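Local structure of cell division inhibitor SulA (Pseudomonas aeruginosa, 1OFU) at residues L7-L12 with T18-I23; P22-L27 with E48-A53; D32-T37 with G109-L114; L63-N68 with L72-E77. The protein probably inhibits cell division during the SOS response by binding FtsZ one-to-one and preventing its polymerization and assembly into the Z ring. All blocks are in the same frame, centred on the assembly; numbering follows the deposited sequence.

Contact 1: residues L7-L12 with T18-I23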
loop_
_atom_site.group_PDB
_atom_site.type_symbol
_atom_site.label_atom_id
_atom_site.label_comp_id
_atom_site.label_asym_id
_atom_site.label_seq_id
_atom_site.Cartn_x
_atom_site.Cartn_y
_atom_site.Cartn_z
ATOM N N LEU D 7 -15.792 -5.786 2.494
ATOM C CA LEU D 7 -14.887 -6.225 1.456
ATOM C C LEU D 7 -14.930 -7.735 1.364
ATOM O O LEU D 7 -14.771 -8.441 2.369
ATOM C CB LEU D 7 -13.468 -5.745 1.764
ATOM C CG LEU D 7 -12.401 -6.153 0.744
ATOM C CD1 LEU D 7 -11.282 -5.140 0.747
ATOM C CD2 LEU D 7 -11.879 -7.534 1.064
ATOM N N SER D 8 -15.167 -8.233 0.157
ATOM C CA SER D 8 -15.221 -9.665 -0.067
ATOM C C SER D 8 -14.144 -10.050 -1.065
ATOM O O SER D 8 -13.930 -9.359 -2.059
ATOM C CB SER D 8 -16.589 -10.056 -0.606
ATOM O OG SER D 8 -17.609 -9.487 0.193
ATOM N N LEU D 9 -13.456 -11.148 -0.783
ATOM C CA LEU D 9 -12.401 -11.638 -1.652
ATOM C C LEU D 9 -12.679 -13.100 -1.950
ATOM O O LEU D 9 -12.868 -13.905 -1.033
ATOM C CB LEU D 9 -11.044 -11.505 -0.969
ATOM C CG LEU D 9 -10.480 -10.095 -0.797
ATOM C CD1 LEU D 9 -9.303 -10.137 0.167
ATOM C CD2 LEU D 9 -10.049 -9.545 -2.154
ATOM N N SER D 10 -12.718 -13.435 -3.233
ATOM C CA SER D 10 -12.980 -14.798 -3.661
ATOM C C SER D 10 -11.857 -15.267 -4.571
ATOM O O SER D 10 -11.359 -14.511 -5.399
ATOM C CB SER D 10 -14.313 -14.864 -4.400
ATOM O OG SER D 10 -14.505 -16.148 -4.962
ATOM N N GLY D 11 -11.464 -16.520 -4.406
ATOM C CA GLY D 11 -10.391 -17.087 -5.202
ATOM C C GLY D 11 -9.603 -18.039 -4.321
ATOM O O GLY D 11 -10.086 -18.460 -3.269
ATOM N N LEU D 12 -8.394 -18.387 -4.739
ATOM C CA LEU D 12 -7.573 -19.289 -3.956
ATOM C C LEU D 12 -7.227 -18.587 -2.647
ATOM O O LEU D 12 -6.968 -17.381 -2.625
ATOM C CB LEU D 12 -6.302 -19.656 -4.726
ATOM C CG LEU D 12 -6.437 -20.616 -5.918
ATOM C CD1 LEU D 12 -6.829 -21.999 -5.423
ATOM C CD2 LEU D 12 -7.466 -20.095 -6.906
ATOM N N THR D 18 -2.927 -12.377 -0.062
ATOM C CA THR D 18 -2.010 -11.407 -0.633
ATOM C C THR D 18 -2.732 -10.142 -1.126
ATOM O O THR D 18 -2.154 -9.053 -1.136
ATOM C CB THR D 18 -1.175 -12.040 -1.778
ATOM O OG1 THR D 18 0.020 -11.273 -1.968
ATOM C CG2 THR D 18 -1.955 -12.059 -3.083
ATOM N N LEU D 19 -3.993 -10.278 -1.529
ATOM C CA LEU D 19 -4.757 -9.114 -1.975
ATOM C C LEU D 19 -5.206 -8.290 -0.767
ATOM O O LEU D 19 -5.420 -7.085 -0.874
ATOM C CB LEU D 19 -5.982 -9.548 -2.789
ATOM C CG LEU D 19 -5.721 -10.000 -4.235
ATOM C CD1 LEU D 19 -6.988 -10.630 -4.821
ATOM C CD2 LEU D 19 -5.265 -8.808 -5.071
ATOM N N LEU D 20 -5.340 -8.947 0.383
ATOM C CA LEU D 20 -5.765 -8.287 1.616
ATOM C C LEU D 20 -4.661 -7.413 2.207
ATOM O O LEU D 20 -4.903 -6.291 2.647
ATOM C CB LEU D 20 -6.169 -9.347 2.652
ATOM C CG LEU D 20 -6.676 -8.905 4.026
ATOM C CD1 LEU D 20 -8.026 -8.226 3.889
ATOM C CD2 LEU D 20 -6.795 -10.118 4.941
ATOM N N ALA D 21 -3.446 -7.952 2.204
ATOM C CA ALA D 21 -2.268 -7.298 2.767
ATOM C C ALA D 21 -2.099 -5.795 2.541
ATOM O O ALA D 21 -1.888 -5.043 3.494
ATOM C CB ALA D 21 -1.018 -8.033 2.303
ATOM N N PRO D 22 -2.171 -5.334 1.282
ATOM C CA PRO D 22 -2.005 -3.898 1.037
ATOM C C PRO D 22 -3.030 -3.001 1.718
ATOM O O PRO D 22 -2.724 -1.866 2.080
ATOM C CB PRO D 22 -2.043 -3.794 -0.495
ATOM C CG PRO D 22 -2.787 -5.013 -0.920
ATOM C CD PRO D 22 -2.299 -6.074 0.015
ATOM N N ILE D 23 -4.241 -3.514 1.911
ATOM C CA ILE D 23 -5.291 -2.733 2.551
ATOM C C ILE D 23 -5.038 -2.645 4.053
ATOM O O ILE D 23 -5.161 -1.576 4.662
ATOM C CB ILE D 23 -6.670 -3.371 2.292
ATOM C CG1 ILE D 23 -6.996 -3.281 0.799
ATOM C CG2 ILE D 23 -7.732 -2.687 3.134
ATOM C CD1 ILE D 23 -8.271 -3.969 0.406
#
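Leu7 and Leu9 meet Leu19, Leu20 and Ile23 without a single ring, amide or carboxylate face taking part, so the whole contact is methyl and methylene carbon. Leu7 and Ile23 reach for each other tip to tip. Leu7 CG lies anti to the backbone N (chi1 180°), Ile23 holds its CG1 branch extended, and the two end methyls come together with Leu7 CD1 only 3.2 Å from Ile23 CD1. That is closer than carbon atoms normally approach, so the spot is very tight as modelled.

Two residues along the strand, Leu9 splits its two methyls over neighbouring helix residues. Its CD2 approaches the flank of Leu19, at 4.1 Å from Leu19 CB, and the two side chains pass at a slant. Its CD1 lies 4.1 Å from Leu20 CB, with the side chains crossing at roughly a right angle. There is no hydrogen bond between the segments. The helix is kinked at Pro22 and Ile23, where the regular bonds to the previous turn are missing; Ile23 N bonds instead to Leu20 O, three residues back, at 2.9 Å.

Leu9 also leans on Leu118 of the neighbouring strand, and Leu20 on Ile116. Across the dimer interface, residues 7-10 pair antiparallel with a strand of the second subunit, and Ile23 packs on Ile23 of that subunit.

Strand 7-10 and helix 18-23 run at 153° to each other with their axes 10.0 Å apart at closest. This near-antiparallel packing is the first half of a beta-alpha-beta crossover in a parallel alpha/beta sheet.

Contact 2: residues P22-L27 with E48-A53; sequences PILREL and EWLRRA
Leu24 makes the close-packed half of this contact. Its CD1 methyl sits at the edge of the Trp49 indole, close to the ring plane and 4.0 Å from Trp49 CZ3, and the two side chains cross at about a right angle. The same methyl touches Leu50, with Leu24 CD1 4.3 Å from Leu50 CD2. Ala53 lies over one face of the indole, its CB offset toward the rim. Leu55 fills in against both Leu24 and Leu50.

The other half is polar and more open. Arg25 leaves its helix with CG anti to the backbone N (chi1 -175°), then bends at chi3 and brings the guanidinium edge to the carbonyl of Ala53. The bond from Arg25 NH2 to Ala53 O is modelled at 2.4 Å, so its exact length is doubtful. NH1 of the same group forms a salt bridge with Glu26 of the second subunit. Farther out, Glu48 pairs with Arg51 in a salt bridge whose hydrogen bond is weak, and less surely with Arg52, because the place of Glu48 OE1 is doubtful.

Ala53 follows the last turn of helix 47-52, where backbone carbonyls gather; a cation there is likely to be attracted, and Arg25 thus links a helix end to the dimer interface.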
loop_
_atom_site.group_PDB
_atom_site.type_symbol
_atom_site.label_atom_id
_atom_site.label_comp_id
_atom_site.label_asym_id
_atom_site.label_seq_id
_atom_site.Cartn_x
_atom_site.Cartn_y
_atom_site.Cartn_z
ATOM N N PRO D 22 -2.171 -5.334 1.282
ATOM C CA PRO D 22 -2.005 -3.898 1.037
ATOM C C PRO D 22 -3.030 -3.001 1.718
ATOM O O PRO D 22 -2.724 -1.866 2.080
ATOM C CB PRO D 22 -2.043 -3.794 -0.495
ATOM C CG PRO D 22 -2.787 -5.013 -0.920
ATOM C CD PRO D 22 -2.299 -6.074 0.015
ATOM N N ILE D 23 -4.241 -3.514 1.911
ATOM C CA ILE D 23 -5.291 -2.733 2.551
ATOM C C ILE D 23 -5.038 -2.645 4.053
ATOM O O ILE D 23 -5.161 -1.576 4.662
ATOM C CB ILE D 23 -6.670 -3.371 2.292
ATOM C CG1 ILE D 23 -6.996 -3.281 0.799
ATOM C CG2 ILE D 23 -7.732 -2.687 3.134
ATOM C CD1 ILE D 23 -8.271 -3.969 0.406
ATOM N N LEU D 24 -4.681 -3.777 4.649
ATOM C CA LEU D 24 -4.396 -3.820 6.076
ATOM C C LEU D 24 -3.143 -3.008 6.345
ATOM O O LEU D 24 -3.059 -2.287 7.330
ATOM C CB LEU D 24 -4.189 -5.263 6.539
ATOM C CG LEU D 24 -5.458 -6.108 6.589
ATOM C CD1 LEU D 24 -5.148 -7.442 7.261
ATOM C CD2 LEU D 24 -6.534 -5.366 7.369
ATOM N N ARG D 25 -2.169 -3.134 5.454
ATOM C CA ARG D 25 -0.912 -2.409 5.574
ATOM C C ARG D 25 -1.216 -0.905 5.547
ATOM O O ARG D 25 -0.788 -0.152 6.419
ATOM C CB ARG D 25 -0.003 -2.832 4.416
ATOM C CG ARG D 25 1.415 -2.293 4.411
ATOM C CD ARG D 25 2.334 -3.273 3.668
ATOM N NE ARG D 25 1.789 -3.702 2.378
ATOM C CZ ARG D 25 1.760 -4.966 1.948
ATOM N NH1 ARG D 25 1.244 -5.257 0.762
ATOM N NH2 ARG D 25 2.243 -5.950 2.697
ATOM N N GLU D 26 -1.985 -0.484 4.550
ATOM C CA GLU D 26 -2.372 0.914 4.394
ATOM C C GLU D 26 -3.140 1.395 5.625
ATOM O O GLU D 26 -2.842 2.448 6.191
ATOM C CB GLU D 26 -3.244 1.064 3.139
ATOM C CG GLU D 26 -3.794 2.466 2.906
ATOM C CD GLU D 26 -2.812 3.381 2.194
ATOM O OE1 GLU D 26 -3.129 4.580 2.039
ATOM O OE2 GLU D 26 -1.731 2.904 1.784
ATOM N N LEU D 27 -4.141 0.623 6.034
ATOM C CA LEU D 27 -4.932 0.982 7.203
ATOM C C LEU D 27 -4.070 1.144 8.455
ATOM O O LEU D 27 -4.286 2.059 9.251
ATOM C CB LEU D 27 -6.006 -0.075 7.458
ATOM C CG LEU D 27 -7.194 -0.040 6.502
ATOM C CD1 LEU D 27 -8.134 -1.188 6.821
ATOM C CD2 LEU D 27 -7.910 1.308 6.632
ATOM N N GLU D 48 2.505 -13.556 12.968
ATOM C CA GLU D 48 3.634 -13.624 12.050
ATOM C C GLU D 48 3.261 -13.155 10.652
ATOM O O GLU D 48 4.022 -12.436 10.007
ATOM C CB GLU D 48 4.192 -15.046 11.981
ATOM C CG GLU D 48 5.567 -15.167 12.611
ATOM C CD GLU D 48 6.534 -14.100 12.106
ATOM O OE1 GLU D 48 6.832 -14.087 10.892
ATOM O OE2 GLU D 48 6.993 -13.270 12.921
ATOM N N TRP D 49 2.088 -13.563 10.181
ATOM C CA TRP D 49 1.646 -13.149 8.858
ATOM C C TRP D 49 1.500 -11.633 8.844
ATOM O O TRP D 49 1.927 -10.972 7.902
ATOM C CB TRP D 49 0.295 -13.781 8.503
ATOM C CG TRP D 49 -0.180 -13.402 7.119
ATOM C CD1 TRP D 49 0.116 -14.039 5.948
ATOM C CD2 TRP D 49 -0.982 -12.264 6.764
ATOM N NE1 TRP D 49 -0.449 -13.371 4.885
ATOM C CE2 TRP D 49 -1.128 -12.280 5.357
ATOM C CE3 TRP D 49 -1.586 -11.234 7.496
ATOM C CZ2 TRP D 49 -1.859 -11.303 4.666
ATOM C CZ3 TRP D 49 -2.315 -10.259 6.808
ATOM C CH2 TRP D 49 -2.444 -10.304 5.406
ATOM N N LEU D 50 0.893 -11.091 9.895
ATOM C CA LEU D 50 0.662 -9.653 10.005
ATOM C C LEU D 50 1.956 -8.854 10.000
ATOM O O LEU D 50 2.028 -7.767 9.413
ATOM C CB LEU D 50 -0.144 -9.350 11.274
ATOM C CG LEU D 50 -1.596 -9.830 11.210
ATOM C CD1 LEU D 50 -2.250 -9.723 12.576
ATOM C CD2 LEU D 50 -2.357 -9.005 10.178
ATOM N N ARG D 51 2.979 -9.388 10.662
ATOM C CA ARG D 51 4.269 -8.717 10.690
ATOM C C ARG D 51 4.916 -8.825 9.313
ATOM O O ARG D 51 5.492 -7.855 8.820
ATOM C CB ARG D 51 5.183 -9.335 11.753
ATOM C CG ARG D 51 4.771 -9.017 13.190
ATOM C CD ARG D 51 5.931 -9.214 14.157
ATOM N NE ARG D 51 6.263 -10.617 14.383
ATOM C CZ ARG D 51 5.517 -11.460 15.091
ATOM N NH1 ARG D 51 5.899 -12.722 15.246
ATOM N NH2 ARG D 51 4.390 -11.042 15.649
ATOM N N ARG D 52 4.822 -10.000 8.689
ATOM C CA ARG D 52 5.397 -10.185 7.362
ATOM C C ARG D 52 4.650 -9.347 6.327
ATOM O O ARG D 52 5.223 -8.943 5.319
ATOM C CB ARG D 52 5.370 -11.657 6.944
ATOM C CG ARG D 52 6.362 -12.543 7.680
ATOM C CD ARG D 52 6.757 -13.741 6.823
ATOM N NE ARG D 52 7.762 -14.578 7.472
ATOM C CZ ARG D 52 7.506 -15.424 8.467
ATOM N NH1 ARG D 52 6.270 -15.554 8.932
ATOM N NH2 ARG D 52 8.488 -16.138 9.001
ATOM N N ALA D 53 3.365 -9.090 6.568
ATOM C CA ALA D 53 2.585 -8.272 5.644
ATOM C C ALA D 53 3.042 -6.816 5.758
ATOM O O ALA D 53 2.543 -5.942 5.056
ATOM C CB ALA D 53 1.115 -8.384 5.963
#

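Contact 3: residues D32-T37 with G109-L114; sequences DARWLT and GQAQSL
The C-terminal end of helix 96-109 closes in a Schellman motif, with Gln110 at positive phi (54°), and Arg34 comes in from just before strand 35-39 to bind the carbonyls turned out there. Two nitrogens do the work. Arg34 NH1 donates to Gln110 O at 2.8 Å in an almost straight bond (174°), approaching from a direction tilted off the carbonyl plane. Arg34 NH2 reaches Gly109 O at 3.1 Å, more bent (149°) but nearly in line with the C=O. Both oxygens lie in the guanidinium plane.

Asp32 takes the other edge side-on, one carboxylate oxygen accepting twice: Arg34 NE to Asp32 OD1 is 2.8 Å, and Arg34 NH1 to the same Asp32 OD1 is 2.6 Å. With a further bond from NH2 to Gly82 O, partners on several edges should fix the rotation of the guanidinium, and the carboxylate probably balances its charge. Ala111 CB rests obliquely beside NH2.

Arg34 therefore works as a side-chain clamp on a helix C terminus, just where the chain turns from helix 96-109 into strand 112-118, a helix-to-strand junction at the carboxyl end of the last helix in an alpha/beta fold.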
loop_
_atom_site.group_PDB
_atom_site.type_symbol
_atom_site.label_atom_id
_atom_site.label_comp_id
_atom_site.label_asym_id
_atom_site.label_seq_id
_atom_site.Cartn_x
_atom_site.Cartn_y
_atom_site.Cartn_z
ATOM N N ASP D 32 -5.042 9.269 11.048
ATOM C CA ASP D 32 -5.814 9.418 12.280
ATOM C C ASP D 32 -5.078 8.675 13.396
ATOM O O ASP D 32 -4.991 7.447 13.378
ATOM C CB ASP D 32 -7.225 8.843 12.098
ATOM C CG ASP D 32 -8.053 8.907 13.372
ATOM O OD1 ASP D 32 -9.267 8.608 13.314
ATOM O OD2 ASP D 32 -7.490 9.249 14.436
ATOM N N ALA D 33 -4.559 9.429 14.363
ATOM C CA ALA D 33 -3.797 8.876 15.484
ATOM C C ALA D 33 -4.571 7.940 16.416
ATOM O O ALA D 33 -4.693 8.188 17.618
ATOM C CB ALA D 33 -3.174 10.016 16.293
ATOM N N ARG D 34 -5.083 6.856 15.852
ATOM C CA ARG D 34 -5.820 5.872 16.624
ATOM C C ARG D 34 -5.427 4.475 16.165
ATOM O O ARG D 34 -4.641 4.315 15.227
ATOM C CB ARG D 34 -7.326 6.080 16.464
ATOM C CG ARG D 34 -7.865 7.270 17.234
ATOM C CD ARG D 34 -9.381 7.292 17.210
ATOM N NE ARG D 34 -9.900 7.644 15.891
ATOM C CZ ARG D 34 -11.195 7.670 15.587
ATOM N NH1 ARG D 34 -11.583 8.007 14.366
ATOM N NH2 ARG D 34 -12.101 7.355 16.502
ATOM N N TRP D 35 -5.981 3.467 16.825
ATOM C CA TRP D 35 -5.664 2.088 16.497
ATOM C C TRP D 35 -6.388 1.561 15.274
ATOM O O TRP D 35 -7.425 2.079 14.855
ATOM C CB TRP D 35 -6.072 1.131 17.622
ATOM C CG TRP D 35 -5.422 1.276 18.953
ATOM C CD1 TRP D 35 -6.027 1.664 20.120
ATOM C CD2 TRP D 35 -4.088 0.897 19.300
ATOM N NE1 TRP D 35 -5.152 1.537 21.172
ATOM C CE2 TRP D 35 -3.955 1.069 20.699
ATOM C CE3 TRP D 35 -2.993 0.423 18.569
ATOM C CZ2 TRP D 35 -2.768 0.782 21.377
ATOM C CZ3 TRP D 35 -1.810 0.134 19.247
ATOM C CH2 TRP D 35 -1.712 0.315 20.638
ATOM N N LEU D 36 -5.815 0.497 14.732
ATOM C CA LEU D 36 -6.415 -0.264 13.661
ATOM C C LEU D 36 -6.749 -1.488 14.511
ATOM O O LEU D 36 -5.847 -2.149 15.030
ATOM C CB LEU D 36 -5.397 -0.661 12.586
ATOM C CG LEU D 36 -5.919 -1.816 11.712
ATOM C CD1 LEU D 36 -7.267 -1.429 11.115
ATOM C CD2 LEU D 36 -4.922 -2.160 10.620
ATOM N N THR D 37 -8.027 -1.770 14.711
ATOM C CA THR D 37 -8.383 -2.927 15.515
ATOM C C THR D 37 -8.967 -4.024 14.658
ATOM O O THR D 37 -9.920 -3.804 13.906
ATOM C CB THR D 37 -9.381 -2.556 16.621
ATOM O OG1 THR D 37 -8.760 -1.622 17.506
ATOM C CG2 THR D 37 -9.797 -3.790 17.413
ATOM N N GLY D 109 -18.536 6.203 17.629
ATOM C CA GLY D 109 -17.106 6.337 17.850
ATOM C C GLY D 109 -16.368 7.170 16.822
ATOM O O GLY D 109 -15.145 7.326 16.915
ATOM N N GLN D 110 -17.103 7.726 15.856
ATOM C CA GLN D 110 -16.495 8.522 14.792
ATOM C C GLN D 110 -15.418 7.669 14.144
ATOM O O GLN D 110 -14.302 8.132 13.890
ATOM C CB GLN D 110 -15.858 9.802 15.341
ATOM C CG GLN D 110 -16.818 10.965 15.547
ATOM C CD GLN D 110 -17.631 10.845 16.817
ATOM O OE1 GLN D 110 -17.085 10.863 17.924
ATOM N NE2 GLN D 110 -18.946 10.725 16.667
ATOM N N ALA D 111 -15.763 6.415 13.879
ATOM C CA ALA D 111 -14.815 5.481 13.285
ATOM C C ALA D 111 -15.419 4.700 12.122
ATOM O O ALA D 111 -16.614 4.801 11.843
ATOM C CB ALA D 111 -14.322 4.522 14.353
ATOM N N GLN D 112 -14.583 3.904 11.460
ATOM C CA GLN D 112 -15.029 3.108 10.325
ATOM C C GLN D 112 -15.158 1.632 10.653
ATOM O O GLN D 112 -14.271 1.036 11.259
ATOM C CB GLN D 112 -14.062 3.265 9.150
ATOM C CG GLN D 112 -14.051 4.639 8.499
ATOM C CD GLN D 112 -15.430 5.077 8.028
ATOM O OE1 GLN D 112 -16.249 4.259 7.598
ATOM N NE2 GLN D 112 -15.685 6.378 8.093
ATOM N N SER D 113 -16.278 1.044 10.257
ATOM C CA SER D 113 -16.494 -0.377 10.475
ATOM C C SER D 113 -16.253 -1.060 9.124
ATOM O O SER D 113 -16.868 -0.702 8.117
ATOM C CB SER D 113 -17.923 -0.631 10.955
ATOM O OG SER D 113 -18.213 -2.017 10.955
ATOM N N LEU D 114 -15.341 -2.026 9.099
ATOM C CA LEU D 114 -15.026 -2.745 7.872
ATOM C C LEU D 114 -15.126 -4.240 8.103
ATOM O O LEU D 114 -14.410 -4.797 8.938
ATOM C CB LEU D 114 -13.611 -2.396 7.390
ATOM C CG LEU D 114 -13.049 -3.190 6.196
ATOM C CD1 LEU D 114 -13.873 -2.914 4.938
ATOM C CD2 LEU D 114 -11.594 -2.801 5.964
#

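Contact 4: residues L63-N68 with L72-E77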
loop_
_atom_site.group_PDB
_atom_site.type_symbol
_atom_site.label_atom_id
_atom_site.label_comp_id
_atom_site.label_asym_id
_atom_site.label_seq_id
_atom_site.Cartn_x
_atom_site.Cartn_y
_atom_site.Cartn_z
ATOM N N LEU D 63 -7.749 -8.444 18.610
ATOM C CA LEU D 63 -8.541 -9.017 19.695
ATOM C C LEU D 63 -9.216 -10.307 19.264
ATOM O O LEU D 63 -9.588 -10.466 18.102
ATOM C CB LEU D 63 -9.615 -8.027 20.149
ATOM C CG LEU D 63 -9.186 -6.580 20.386
ATOM C CD1 LEU D 63 -10.388 -5.785 20.875
ATOM C CD2 LEU D 63 -8.050 -6.521 21.401
ATOM N N GLN D 64 -9.378 -11.228 20.207
ATOM C CA GLN D 64 -10.023 -12.498 19.912
ATOM C C GLN D 64 -11.438 -12.552 20.463
ATOM O O GLN D 64 -11.820 -11.741 21.307
ATOM C CB GLN D 64 -9.205 -13.659 20.478
ATOM C CG GLN D 64 -8.107 -14.142 19.549
ATOM C CD GLN D 64 -8.622 -14.386 18.139
ATOM O OE1 GLN D 64 -9.724 -14.915 17.948
ATOM N NE2 GLN D 64 -7.826 -14.006 17.140
ATOM N N ALA D 65 -12.210 -13.512 19.966
ATOM C CA ALA D 65 -13.593 -13.714 20.384
ATOM C C ALA D 65 -13.908 -15.190 20.174
ATOM O O ALA D 65 -13.418 -15.798 19.225
ATOM C CB ALA D 65 -14.524 -12.849 19.549
ATOM N N LYS D 66 -14.725 -15.765 21.052
ATOM C CA LYS D 66 -15.065 -17.182 20.956
ATOM C C LYS D 66 -15.915 -17.563 19.747
ATOM O O LYS D 66 -15.742 -18.644 19.183
ATOM C CB LYS D 66 -15.759 -17.652 22.239
ATOM C CG LYS D 66 -17.020 -16.887 22.597
ATOM C CD LYS D 66 -17.735 -17.527 23.782
ATOM C CE LYS D 66 -16.848 -17.561 25.024
ATOM N NZ LYS D 66 -17.554 -18.159 26.194
ATOM N N ASP D 67 -16.839 -16.691 19.354
ATOM C CA ASP D 67 -17.678 -16.978 18.197
ATOM C C ASP D 67 -18.235 -15.725 17.533
ATOM O O ASP D 67 -18.089 -14.615 18.047
ATOM C CB ASP D 67 -18.828 -17.925 18.572
ATOM C CG ASP D 67 -19.744 -17.353 19.642
ATOM O OD1 ASP D 67 -19.887 -16.113 19.716
ATOM O OD2 ASP D 67 -20.340 -18.151 20.399
ATOM N N ASN D 68 -18.875 -15.920 16.385
ATOM C CA ASN D 68 -19.445 -14.822 15.615
ATOM C C ASN D 68 -20.261 -13.857 16.455
ATOM O O ASN D 68 -20.100 -12.638 16.343
ATOM C CB ASN D 68 -20.299 -15.375 14.472
ATOM C CG ASN D 68 -19.461 -15.927 13.340
ATOM O OD1 ASN D 68 -18.858 -15.174 12.576
ATOM N ND2 ASN D 68 -19.406 -17.248 13.231
ATOM N N LEU D 72 -19.193 -10.074 17.027
ATOM C CA LEU D 72 -20.105 -8.998 16.643
ATOM C C LEU D 72 -20.246 -7.991 17.785
ATOM O O LEU D 72 -20.188 -6.778 17.573
ATOM C CB LEU D 72 -21.483 -9.570 16.295
ATOM C CG LEU D 72 -22.406 -8.777 15.362
ATOM C CD1 LEU D 72 -23.833 -9.237 15.606
ATOM C CD2 LEU D 72 -22.298 -7.286 15.603
ATOM N N ALA D 73 -20.437 -8.498 19.000
ATOM C CA ALA D 73 -20.577 -7.617 20.155
ATOM C C ALA D 73 -19.252 -6.914 20.422
ATOM O O ALA D 73 -19.224 -5.721 20.726
ATOM C CB ALA D 73 -21.012 -8.420 21.384
ATOM N N LEU D 74 -18.150 -7.652 20.302
ATOM C CA LEU D 74 -16.836 -7.059 20.533
ATOM C C LEU D 74 -16.554 -5.983 19.482
ATOM O O LEU D 74 -15.980 -4.943 19.799
ATOM C CB LEU D 74 -15.739 -8.130 20.483
ATOM C CG LEU D 74 -14.528 -7.891 21.398
ATOM C CD1 LEU D 74 -13.438 -8.896 21.076
ATOM C CD2 LEU D 74 -13.998 -6.484 21.226
ATOM N N SER D 75 -16.959 -6.227 18.234
ATOM C CA SER D 75 -16.739 -5.253 17.163
ATOM C C SER D 75 -17.471 -3.941 17.435
ATOM O O SER D 75 -16.890 -2.861 17.323
ATOM C CB SER D 75 -17.193 -5.816 15.813
ATOM O OG SER D 75 -16.437 -6.959 15.446
ATOM N N CYS D 76 -18.747 -4.034 17.796
ATOM C CA CYS D 76 -19.539 -2.839 18.069
ATOM C C CYS D 76 -18.961 -2.070 19.248
ATOM O O CYS D 76 -18.935 -0.841 19.247
ATOM C CB CYS D 76 -20.989 -3.215 18.370
ATOM S SG CYS D 76 -21.860 -4.029 17.004
ATOM N N GLU D 77 -18.485 -2.805 20.246
ATOM C CA GLU D 77 -17.917 -2.190 21.435
ATOM C C GLU D 77 -16.659 -1.388 21.112
ATOM O O GLU D 77 -16.529 -0.233 21.521
ATOM C CB GLU D 77 -17.605 -3.265 22.477
ATOM C CG GLU D 77 -17.570 -2.736 23.889
ATOM C CD GLU D 77 -18.873 -2.065 24.284
ATOM O OE1 GLU D 77 -19.917 -2.747 24.268
ATOM O OE2 GLU D 77 -18.853 -0.855 24.606
#
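Residues 63-68 leave the end of strand 60-63 and turn into helix 68-80, so that the chain passes close to its own next helix turns, with the CA atoms of Ala65 and Leu74 7.4 Å apart and those of Asn68 and Leu72 6.0 Å apart. The second pair belongs to the first helical turn: Leu72 N donates to Asn68 O at 2.8 Å (150°).

Leu74 carries most of the side-chain contact, setting one methyl on the backbone and the other on a side chain. CD1 lies 3.3 Å from Gln64 O, and also reaches the side of Leu63, with Leu74 CD1 4.0 Å from Leu63 CB. CD2 meets a methyl instead, Leu74 CD2 to Leu63 CD1 being 3.7 Å. The two leucines cross at about a right angle, and Ala65 closes the row with its CB 4.4 Å from Leu74 CD1.

This is the strand-to-helix link of a beta-alpha unit, with Asp67 as the N-cap: its OD1 accepts from Ala70 N in the first turn. Residues 64-66 belong to the FtsZ-binding region, so the loop that Leu74 packs against contributes to the FtsZ-binding surface, probably the one through which the protein inhibits, and Leu63 itself packs on an apolar side chain of another protein chain in the assembly.

On the sheet side, Leu74 also touches Ile39 and Leu63 touches Thr37. The CB of Gln64 points away from the helix, and its OE1 takes a weak bond from Ala65 N, while Asn68 and Leu72 both touch Leu91 in a neighbouring loop.

How the contacts relate
From the N terminus, contact 1 closes the short turn between strand 4-10 and helix 13-28. Contact 2 starts on the same helix, sharing Pro22 and Ile23 with it, and closes a longer loop through strand 35-39 to helix 47-52. Contact 3 opens inside that loop and ends at residues 109-114, so contacts 2 and 3 cross; Leu27 touches both Leu36 and Leu114 there. Contact 4 closes a small turn within the span of contact 3, meeting it where Thr37 packs on Leu63. Together they tie helix 13-28 to helix 47-52 and to strand 4-10, outermost in this chain, the end of helix 96-109 to the lead-in of inner strand 35-39, and the loop after strand 60-63 to helix 68-80.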